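Local coordinates for protein adenylation domain (Streptomyces sp., PDB 5N9X) that is an adenylation domain of the ANL clan of AMP-binding enzymes that binds ATP and threonine, at residues A[286-290]-A[291-295]. Numbering follows the deposited sequence.
Sequences EKLTP and AVVRP. With ATP (adenosine-5'-triphosphate), chain D.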
loop_
_atom_site.group_PDB
_atom_site.type_symbol
_atom_site.label_atom_id
_atom_site.label_comp_id
_atom_site.label_asym_id
_atom_site.label_seq_id
_atom_site.Cartn_x
_atom_site.Cartn_y
_atom_site.Cartn_z
ATOM N N GLU A 286 -4.304 -0.936 -6.280
ATOM C CA GLU A 286 -5.389 -1.641 -6.959
ATOM C C GLU A 286 -5.430 -1.198 -8.387
ATOM O O GLU A 286 -4.844 -0.174 -8.724
ATOM C CB GLU A 286 -6.751 -1.369 -6.316
ATOM C CG GLU A 286 -6.765 -1.509 -4.826
ATOM C CD GLU A 286 -8.161 -1.529 -4.249
ATOM O OE1 GLU A 286 -8.950 -0.590 -4.511
ATOM O OE2 GLU A 286 -8.457 -2.494 -3.513
ATOM N N LYS A 287 -6.152 -1.955 -9.210
ATOM C CA LYS A 287 -6.379 -1.602 -10.606
ATOM C C LYS A 287 -7.306 -0.395 -10.683
ATOM O O LYS A 287 -8.435 -0.459 -10.215
ATOM C CB LYS A 287 -6.968 -2.790 -11.361
ATOM C CG LYS A 287 -7.157 -2.591 -12.853
ATOM C CD LYS A 287 -8.166 -3.604 -13.404
ATOM C CE LYS A 287 -8.381 -3.442 -14.910
ATOM N NZ LYS A 287 -7.854 -4.621 -15.674
ATOM N N LEU A 288 -6.837 0.707 -11.251
ATOM C CA LEU A 288 -7.656 1.916 -11.321
ATOM C C LEU A 288 -8.413 1.976 -12.663
ATOM O O LEU A 288 -7.791 2.075 -13.721
ATOM C CB LEU A 288 -6.776 3.160 -11.111
ATOM C CG LEU A 288 -7.398 4.566 -11.091
ATOM C CD1 LEU A 288 -8.265 4.822 -9.848
ATOM C CD2 LEU A 288 -6.334 5.667 -11.239
ATOM N N THR A 289 -9.743 1.865 -12.621
ATOM C CA THR A 289 -10.559 1.938 -13.834
ATOM C C THR A 289 -10.987 3.374 -14.081
ATOM O O THR A 289 -11.311 4.107 -13.142
ATOM C CB THR A 289 -11.828 1.061 -13.774
ATOM O OG1 THR A 289 -12.616 1.445 -12.644
ATOM C CG2 THR A 289 -11.482 -0.417 -13.683
ATOM N N PRO A 290 -10.975 3.782 -15.353
ATOM C CA PRO A 290 -11.440 5.115 -15.767
ATOM C C PRO A 290 -12.775 5.522 -15.142
ATOM O O PRO A 290 -12.941 6.678 -14.765
ATOM C CB PRO A 290 -11.562 4.979 -17.290
ATOM C CG PRO A 290 -10.490 3.938 -17.642
ATOM C CD PRO A 290 -10.479 2.973 -16.486
ATOM N N ALA A 291 -13.710 4.586 -15.031
ATOM C CA ALA A 291 -15.022 4.878 -14.476
ATOM C C ALA A 291 -14.957 5.490 -13.069
ATOM O O ALA A 291 -15.667 6.449 -12.771
ATOM C CB ALA A 291 -15.857 3.616 -14.456
ATOM N N VAL A 292 -14.129 4.910 -12.206
ATOM C CA VAL A 292 -13.862 5.437 -10.866
ATOM C C VAL A 292 -13.436 6.931 -10.887
ATOM O O VAL A 292 -13.826 7.709 -10.019
ATOM C CB VAL A 292 -12.775 4.566 -10.156
ATOM C CG1 VAL A 292 -12.087 5.323 -9.068
ATOM C CG2 VAL A 292 -13.394 3.311 -9.590
ATOM N N VAL A 293 -12.685 7.331 -11.907
ATOM C CA VAL A 293 -12.128 8.684 -12.006
ATOM C C VAL A 293 -13.055 9.744 -12.669
ATOM O O VAL A 293 -12.939 10.945 -12.369
ATOM C CB VAL A 293 -10.763 8.620 -12.768
ATOM C CG1 VAL A 293 -10.213 10.013 -13.112
ATOM C CG2 VAL A 293 -9.730 7.807 -11.951
ATOM N N ARG A 294 -13.985 9.314 -13.533
ATOM C CA ARG A 294 -14.836 10.245 -14.295
ATOM C C ARG A 294 -15.601 11.262 -13.417
ATOM O O ARG A 294 -15.570 12.461 -13.704
ATOM C CB ARG A 294 -15.837 9.476 -15.190
ATOM C CG ARG A 294 -15.210 8.521 -16.224
ATOM C CD ARG A 294 -16.220 8.056 -17.277
ATOM N NE ARG A 294 -16.177 6.605 -17.502
ATOM C CZ ARG A 294 -15.553 6.001 -18.509
ATOM N NH1 ARG A 294 -14.902 6.715 -19.416
ATOM N NH2 ARG A 294 -15.573 4.675 -18.601
ATOM N N PRO A 295 -16.282 10.804 -12.343
ATOM C CA PRO A 295 -17.035 11.802 -11.566
ATOM C C PRO A 295 -16.143 12.881 -10.974
ATOM O O PRO A 295 -16.501 14.057 -11.009
ATOM C CB PRO A 295 -17.682 10.980 -10.448
ATOM C CG PRO A 295 -17.629 9.577 -10.901
ATOM C CD PRO A 295 -16.435 9.447 -11.787
HETATM P PG ATP D . 1.693 -9.931 -1.903
HETATM O O1G ATP D . 1.790 -10.433 -3.340
HETATM O O2G ATP D . 1.561 -11.017 -0.880
HETATM O O3G ATP D . 2.792 -8.967 -1.492
HETATM P PB ATP D . -0.135 -7.681 -2.299
HETATM O O1B ATP D . -0.213 -7.895 -3.813
HETATM O O2B ATP D . -1.246 -6.983 -1.582
HETATM O O3B ATP D . 0.231 -9.171 -1.745
HETATM P PA ATP D . 1.447 -5.423 -1.994
HETATM O O1A ATP D . 2.901 -5.221 -2.348
HETATM O O2A ATP D . 0.870 -4.627 -0.829
HETATM O O3A ATP D . 1.218 -6.989 -1.793
HETATM O "O5'" ATP D . 0.448 -5.257 -3.279
HETATM C "C5'" ATP D . 0.870 -5.037 -4.625
HETATM C "C4'" ATP D . -0.152 -5.624 -5.601
HETATM O "O4'" ATP D . -1.224 -4.722 -5.829
HETATM C "C3'" ATP D . 0.410 -6.015 -6.955
HETATM O "O3'" ATP D . 0.504 -7.435 -6.968
HETATM C "C2'" ATP D . -0.602 -5.555 -7.973
HETATM O "O2'" ATP D . -1.347 -6.689 -8.406
HETATM C "C1'" ATP D . -1.542 -4.634 -7.225
HETATM N N9 ATP D . -1.388 -3.211 -7.661
HETATM C C8 ATP D . -0.667 -2.268 -7.013
HETATM N N7 ATP D . -0.713 -1.065 -7.631
HETATM C C5 ATP D . -1.498 -1.220 -8.711
HETATM C C6 ATP D . -1.967 -0.328 -9.796
HETATM N N6 ATP D . -1.586 0.963 -9.826
HETATM N N1 ATP D . -2.768 -0.854 -10.745
HETATM C C2 ATP D . -3.108 -2.158 -10.708
HETATM N N3 ATP D . -2.740 -3.038 -9.750
HETATM C C4 ATP D . -1.938 -2.635 -8.734
#
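Pro-290 O accepts two backbone N-H groups at the start of helix 290-300, in the AMP-binding domain of this ANL-clan protein. Val-293 N donates at 2.9 Å from 59° above the carbonyl plane, a bond closing a 3-10-like i to i+3 turn; Arg-294 N adds a weak i to i+4 bond at 3.1 Å, so the first turn mixes both patterns. One residue earlier, Val-292 N reaches Thr-289 O at 3.1 Å, but its N-H...O angle of 121° makes this bond weak. A chi1 of 57° puts Thr-289 OG1 between the backbone N and the carbonyl carbon, 3.7 Å from Val-292 CG2, a van der Waals contact between side chains crossing at about a right angle.

On the buried flank, Leu-288 turns its CD1 methyl to the helix and touches both Val-292 CG1 and Val-293 CG2, each at 3.9 Å. With CG anti to the backbone N, the branch swings CD1 over to the two valines, crossing each at about a right angle. Helix 258-271 extends this apolar patch, with Pro-258 against Leu-288 and Phe-261 against Val-292, while Leu-325 and Leu-330 pack on Val-293. Leu-288 O is also bonded to Ser-335 OG, which ties the linking loop to a neighbouring loop.

The same loop begins at the nucleotide pocket: Glu-286 O lies 3.0 Å from ATP N1, and Lys-287 CA lies 3.3 Å from ATP C2, both at the adenine. At the far end, the Arg-294 side chain bends at chi3 and folds back along the helix start, which brings the guanidinium under Pro-290 CB, an atom 4.0 Å above its plane and offset toward the rim.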